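Local structure of FAD linked oxidase-like protein (Myceliophthora thermophila, 5L6G) at residues Val77-Ala81 and Glu484-Tyr488; Leu347-Leu352 and Glu405-Tyr411. The protein uses bicovalently bound FAD to oxidise the C1 hydroxyl of xylooligosaccharides and related sugars to lactones, reducing molecular oxygen to hydrogen peroxide. All blocks are in the same frame, centred on the assembly; numbering follows the deposited sequence.

How the interactions relate
The two contacts lie far apart in the single chain, with centres about 35 Å and nearest atoms about 16 Å from each other. Interaction 1 ties helix 70-83, in the N-terminal FAD-binding region, to the C-terminal segment 484-488 that follows helix 470-480, so it joins parts 403 residues apart. Interaction 2 pairs strands 341-349 and 409-417 of the large antiparallel sheet of the substrate domain, and both its segments fall in the sequence between those of interaction 1. As in related FAD-linked oxidases, both ends of the chain contribute to the FAD-binding domain, and the middle forms the substrate domain. The side chain of L410 is about 7 Å from bound xylose, that of F486 about 7 Å from FAD.

Interaction 1: residues Val77-Ala81 and Glu484-Tyr488; sequences VLCAA and ELFYY
Residues 77-81 form a regular turn and a bit of helix 70-83, with A81 N hydrogen-bonded to V77 O at 3.0 Å and C79 carrying the disulfide to C30; residues 484-488 are loop. The closest CA pair is A81-L485, 6.7 Å apart. E484 has left-handed backbone angles (57/46) and opens a type I beta turn to Y487, closed by a weak hydrogen bond from Y487 N to E484 O of 3.2 Å. L485, its N hydrogen-bonded to D481, points toward the helix. Its t,p rotamer (chi1 -176°, chi2 70°) sets L485 CD2 3.6 Å from V77 CG1, while L485 CD1 lies 3.9 Å from A80 CB and 3.8 Å from A81 N. F486 (-91/30), whose N also donates to D481, starts sideways, but chi1 of -58° brings its ring back until F486 CE1, at the ring edge, is 4.2 Å from V77 CG2; I219 of strand 219-229 touches both side chains. Beyond it the chain extends through Y487 (-59/140), its O accepting from N88 ND2, and Y488 (-146/167), where Y488 OH is hydrogen-bonded to S215 OG. Polar bonds thus fix the loop elsewhere, whereas its contact with helix 70-83, burying 176 Å², rests on apolar packing.

Interaction 2: residues Leu347-Leu352 and Glu405-Tyr411; sequences LVTSAL and ERHLFLY
A classic beta bulge lies at the end of an antiparallel strand pair in the large antiparallel sheet of the substrate domain. Strands 347-349 and 409-411 are extended, 4.8 Å apart at closest approach and antiparallel at 165°. L347-Y411 and T349-F409 are hydrogen-bonded pairs, V348-L410 a non-hydrogen-bonded one (CA-CA 4.6 Å). Y411 N donates to L347 O (2.8 Å), with a weak return from L347 N to Y411 O (3.3 Å); T349 N donates to F409 O (3.0 Å). T349 O accepts from both F409 N (3.1 Å) and L408 N (2.9 Å), L408 being the extra residue, with phi/psi -97/-37. L347, T349, F409 and Y411 share one face, where Y411 OH donates to T349 OG1 (2.8 Å), which in turn donates to S350 O (2.7 Å). On the other face V348 CG2 meets L410 CD1 at 3.7 Å. Past the strands, L408 CD2 packs on A351 CB (3.8 Å), and a water bridges A351 N (2.9 Å) and E405 O (2.6 Å). W253 of helix 246-261 and F436 of helix 426-437 cover the Y411 face; the side chain of L410 is about 5 Å from that of Y451, which binds substrate. Such helix-covered antiparallel sheets above the flavin are typical of berberine bridge enzyme-like oxidases.

Interaction 1: residues Val77-Ala81 and Glu484-Tyr488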
loop_
_atom_site.group_PDB
_atom_site.type_symbol
_atom_site.label_atom_id
_atom_site.label_comp_id
_atom_site.label_asym_id
_atom_site.label_seq_id
_atom_site.Cartn_x
_atom_site.Cartn_y
_atom_site.Cartn_z
ATOM N N VAL A 77 2.518 -7.626 -23.364
ATOM C CA VAL A 77 2.489 -8.895 -22.645
ATOM C C VAL A 77 2.811 -10.067 -23.578
ATOM O O VAL A 77 3.644 -10.931 -23.254
ATOM C CB VAL A 77 1.135 -9.117 -21.979
ATOM C CG1 VAL A 77 0.969 -10.571 -21.532
ATOM C CG2 VAL A 77 0.992 -8.171 -20.793
ATOM N N LEU A 78 2.173 -10.083 -24.747
ATOM C CA LEU A 78 2.394 -11.156 -25.692
ATOM C C LEU A 78 3.843 -11.217 -26.148
ATOM O O LEU A 78 4.392 -12.316 -26.349
ATOM C CB LEU A 78 1.499 -10.975 -26.899
ATOM C CG LEU A 78 0.049 -11.332 -26.633
ATOM C CD1 LEU A 78 -0.863 -10.646 -27.652
ATOM C CD2 LEU A 78 -0.121 -12.851 -26.696
ATOM N N CYS A 79 4.452 -10.042 -26.296
ATOM C CA CYS A 79 5.841 -9.956 -26.732
ATOM C C CYS A 79 6.775 -10.604 -25.713
ATOM O O CYS A 79 7.649 -11.391 -26.077
ATOM C CB CYS A 79 6.242 -8.511 -27.013
ATOM S SG CYS A 79 5.880 -8.059 -28.715
ATOM N N ALA A 80 6.564 -10.275 -24.445
ATOM C CA ALA A 80 7.300 -10.894 -23.354
ATOM C C ALA A 80 7.143 -12.394 -23.385
ATOM O O ALA A 80 8.117 -13.114 -23.233
ATOM C CB ALA A 80 6.834 -10.365 -22.021
ATOM N N ALA A 81 5.915 -12.858 -23.550
ATOM C CA ALA A 81 5.652 -14.292 -23.613
ATOM C C ALA A 81 6.366 -14.946 -24.800
ATOM O O ALA A 81 6.984 -15.993 -24.646
ATOM C CB ALA A 81 4.167 -14.561 -23.700
ATOM N N GLU A 484 4.446 -18.120 -15.076
ATOM C CA GLU A 484 4.969 -17.043 -14.249
ATOM C C GLU A 484 5.576 -15.935 -15.085
ATOM O O GLU A 484 6.678 -15.441 -14.811
ATOM C CB GLU A 484 5.988 -17.547 -13.228
ATOM C CG GLU A 484 5.455 -18.649 -12.326
ATOM C CD GLU A 484 6.412 -18.956 -11.208
ATOM O OE1 GLU A 484 6.590 -18.098 -10.337
ATOM O OE2 GLU A 484 7.004 -20.038 -11.223
ATOM N N LEU A 485 4.848 -15.541 -16.115
ATOM C CA LEU A 485 5.253 -14.394 -16.900
ATOM C C LEU A 485 5.433 -13.153 -16.035
ATOM O O LEU A 485 6.350 -12.359 -16.265
ATOM C CB LEU A 485 4.235 -14.097 -18.003
ATOM C CG LEU A 485 4.650 -12.954 -18.925
ATOM C CD1 LEU A 485 5.826 -13.387 -19.775
ATOM C CD2 LEU A 485 3.508 -12.525 -19.821
ATOM N N PHE A 486 4.557 -12.990 -15.050
ATOM C CA PHE A 486 4.582 -11.808 -14.183
ATOM C C PHE A 486 5.444 -11.979 -12.935
ATOM O O PHE A 486 5.211 -11.334 -11.924
ATOM C CB PHE A 486 3.150 -11.427 -13.810
ATOM C CG PHE A 486 2.287 -11.138 -15.004
ATOM C CD1 PHE A 486 2.625 -10.113 -15.881
ATOM C CD2 PHE A 486 1.150 -11.876 -15.255
ATOM C CE1 PHE A 486 1.832 -9.821 -16.990
ATOM C CE2 PHE A 486 0.358 -11.601 -16.358
ATOM C CZ PHE A 486 0.696 -10.573 -17.226
ATOM N N TYR A 487 6.474 -12.804 -13.055
ATOM C CA TYR A 487 7.350 -13.148 -11.957
ATOM C C TYR A 487 8.024 -11.924 -11.380
ATOM O O TYR A 487 8.425 -11.025 -12.101
ATOM C CB TYR A 487 8.432 -14.142 -12.437
ATOM C CG TYR A 487 9.493 -14.361 -11.396
ATOM C CD1 TYR A 487 9.287 -15.255 -10.365
ATOM C CD2 TYR A 487 10.667 -13.600 -11.389
ATOM C CE1 TYR A 487 10.235 -15.444 -9.385
ATOM C CE2 TYR A 487 11.627 -13.783 -10.411
ATOM C CZ TYR A 487 11.395 -14.694 -9.395
ATOM O OH TYR A 487 12.320 -14.891 -8.392
ATOM N N TYR A 488 8.118 -11.904 -10.058
ATOM C CA TYR A 488 9.063 -11.074 -9.355
ATOM C C TYR A 488 9.467 -11.878 -8.126
ATOM O O TYR A 488 8.842 -12.890 -7.847
ATOM C CB TYR A 488 8.514 -9.697 -9.022
ATOM C CG TYR A 488 7.260 -9.648 -8.189
ATOM C CD1 TYR A 488 6.006 -9.761 -8.778
ATOM C CD2 TYR A 488 7.327 -9.416 -6.841
ATOM C CE1 TYR A 488 4.836 -9.654 -8.022
ATOM C CE2 TYR A 488 6.171 -9.320 -6.078
ATOM C CZ TYR A 488 4.930 -9.448 -6.672
ATOM O OH TYR A 488 3.797 -9.311 -5.881
#

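Interaction 2: residues Leu347-Leu352 and Glu405-Tyr411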
loop_
_atom_site.group_PDB
_atom_site.type_symbol
_atom_site.label_atom_id
_atom_site.label_comp_id
_atom_site.label_asym_id
_atom_site.label_seq_id
_atom_site.Cartn_x
_atom_site.Cartn_y
_atom_site.Cartn_z
ATOM N N LEU A 347 4.373 -4.998 9.485
ATOM C CA LEU A 347 3.758 -6.012 10.273
ATOM C C LEU A 347 2.268 -5.734 10.331
ATOM O O LEU A 347 1.812 -4.591 10.176
ATOM C CB LEU A 347 4.276 -5.997 11.721
ATOM C CG LEU A 347 5.456 -6.847 12.161
ATOM C CD1 LEU A 347 5.685 -6.562 13.637
ATOM C CD2 LEU A 347 5.221 -8.320 11.972
ATOM N N VAL A 348 1.540 -6.816 10.551
ATOM C CA VAL A 348 0.167 -6.786 11.013
ATOM C C VAL A 348 0.185 -7.645 12.261
ATOM O O VAL A 348 0.767 -8.733 12.261
ATOM C CB VAL A 348 -0.786 -7.390 9.980
ATOM C CG1 VAL A 348 -2.210 -7.457 10.522
ATOM C CG2 VAL A 348 -0.742 -6.565 8.699
ATOM N N THR A 349 -0.385 -7.148 13.347
ATOM C CA THR A 349 -0.428 -7.916 14.566
ATOM C C THR A 349 -1.809 -7.805 15.217
ATOM O O THR A 349 -2.594 -6.879 14.956
ATOM C CB THR A 349 0.621 -7.476 15.633
ATOM O OG1 THR A 349 0.198 -6.266 16.288
ATOM C CG2 THR A 349 2.039 -7.319 15.106
ATOM N N SER A 350 -2.068 -8.769 16.080
ATOM C CA SER A 350 -3.130 -8.681 17.072
ATOM C C SER A 350 -2.737 -7.657 18.130
ATOM O O SER A 350 -1.721 -6.973 18.003
ATOM C CB SER A 350 -3.289 -10.055 17.721
ATOM O OG SER A 350 -2.057 -10.449 18.326
ATOM N N ALA A 351 -3.533 -7.554 19.189
ATOM C CA ALA A 351 -3.035 -6.931 20.412
ATOM C C ALA A 351 -1.755 -7.669 20.838
ATOM O O ALA A 351 -1.566 -8.839 20.539
ATOM C CB ALA A 351 -4.075 -6.964 21.510
ATOM N N LEU A 352 -0.869 -6.962 21.511
ATOM C CA LEU A 352 0.416 -7.510 21.911
ATOM C C LEU A 352 0.393 -7.878 23.391
ATOM O O LEU A 352 -0.061 -7.094 24.213
ATOM C CB LEU A 352 1.496 -6.459 21.663
ATOM C CG LEU A 352 1.620 -6.009 20.205
ATOM C CD1 LEU A 352 2.734 -4.998 20.036
ATOM C CD2 LEU A 352 1.830 -7.196 19.308
ATOM N N GLU A 405 -10.379 -8.570 15.587
ATOM C CA GLU A 405 -9.553 -8.743 16.783
ATOM C C GLU A 405 -8.114 -9.237 16.490
ATOM O O GLU A 405 -7.142 -8.786 17.121
ATOM C CB GLU A 405 -10.276 -9.639 17.791
ATOM C CG GLU A 405 -11.451 -8.948 18.479
ATOM C CD GLU A 405 -12.685 -8.811 17.606
ATOM O OE1 GLU A 405 -13.184 -9.847 17.130
ATOM O OE2 GLU A 405 -13.186 -7.665 17.413
ATOM N N ARG A 406 -7.968 -10.153 15.546
ATOM C CA ARG A 406 -6.661 -10.724 15.228
ATOM C C ARG A 406 -5.781 -9.727 14.447
ATOM O O ARG A 406 -4.541 -9.737 14.557
ATOM C CB ARG A 406 -6.870 -12.017 14.425
ATOM C CG ARG A 406 -5.642 -12.884 14.173
ATOM C CD ARG A 406 -6.021 -14.079 13.293
ATOM N NE ARG A 406 -6.915 -15.007 13.990
ATOM C CZ ARG A 406 -6.516 -15.887 14.912
ATOM N NH1 ARG A 406 -5.233 -15.975 15.258
ATOM N NH2 ARG A 406 -7.405 -16.687 15.503
ATOM N N HIS A 407 -6.429 -8.862 13.670
ATOM C CA HIS A 407 -5.725 -7.893 12.847
ATOM C C HIS A 407 -6.079 -6.530 13.358
ATOM O O HIS A 407 -6.965 -5.858 12.850
ATOM C CB HIS A 407 -6.093 -8.110 11.387
ATOM C CG HIS A 407 -5.784 -9.498 10.938
ATOM N ND1 HIS A 407 -6.732 -10.345 10.419
ATOM C CD2 HIS A 407 -4.641 -10.219 11.030
ATOM C CE1 HIS A 407 -6.173 -11.514 10.153
ATOM N NE2 HIS A 407 -4.903 -11.459 10.504
ATOM N N LEU A 408 -5.363 -6.154 14.405
ATOM C CA LEU A 408 -5.683 -4.963 15.168
ATOM C C LEU A 408 -4.852 -3.768 14.748
ATOM O O LEU A 408 -5.358 -2.634 14.757
ATOM C CB LEU A 408 -5.402 -5.237 16.631
ATOM C CG LEU A 408 -5.905 -4.170 17.590
ATOM C CD1 LEU A 408 -7.402 -3.941 17.440
ATOM C CD2 LEU A 408 -5.557 -4.563 19.016
ATOM N N PHE A 409 -3.578 -4.030 14.425
ATOM C CA PHE A 409 -2.599 -2.990 14.112
ATOM C C PHE A 409 -1.884 -3.332 12.821
ATOM O O PHE A 409 -1.530 -4.484 12.577
ATOM C CB PHE A 409 -1.508 -2.870 15.183
ATOM C CG PHE A 409 -1.996 -2.380 16.510
ATOM C CD1 PHE A 409 -2.691 -1.188 16.607
ATOM C CD2 PHE A 409 -1.758 -3.111 17.659
ATOM C CE1 PHE A 409 -3.126 -0.727 17.823
ATOM C CE2 PHE A 409 -2.216 -2.670 18.875
ATOM C CZ PHE A 409 -2.891 -1.466 18.965
ATOM N N LEU A 410 -1.659 -2.296 12.029
ATOM C CA LEU A 410 -0.794 -2.332 10.870
ATOM C C LEU A 410 0.387 -1.410 11.101
ATOM O O LEU A 410 0.250 -0.276 11.599
ATOM C CB LEU A 410 -1.576 -1.884 9.644
ATOM C CG LEU A 410 -0.860 -1.628 8.338
ATOM C CD1 LEU A 410 -0.298 -2.944 7.838
ATOM C CD2 LEU A 410 -1.822 -1.000 7.320
ATOM N N TYR A 411 1.556 -1.876 10.700
ATOM C CA TYR A 411 2.784 -1.165 10.984
ATOM C C TYR A 411 3.593 -0.918 9.729
ATOM O O TYR A 411 3.683 -1.793 8.855
ATOM C CB TYR A 411 3.674 -1.978 11.900
ATOM C CG TYR A 411 3.091 -2.449 13.210
ATOM C CD1 TYR A 411 2.153 -3.482 13.249
ATOM C CD2 TYR A 411 3.521 -1.917 14.406
ATOM C CE1 TYR A 411 1.667 -3.981 14.436
ATOM C CE2 TYR A 411 3.044 -2.403 15.611
ATOM C CZ TYR A 411 2.119 -3.436 15.627
ATOM O OH TYR A 411 1.629 -3.924 16.811
HETATM O O HOH W 1 -6.160 -8.723 19.547
#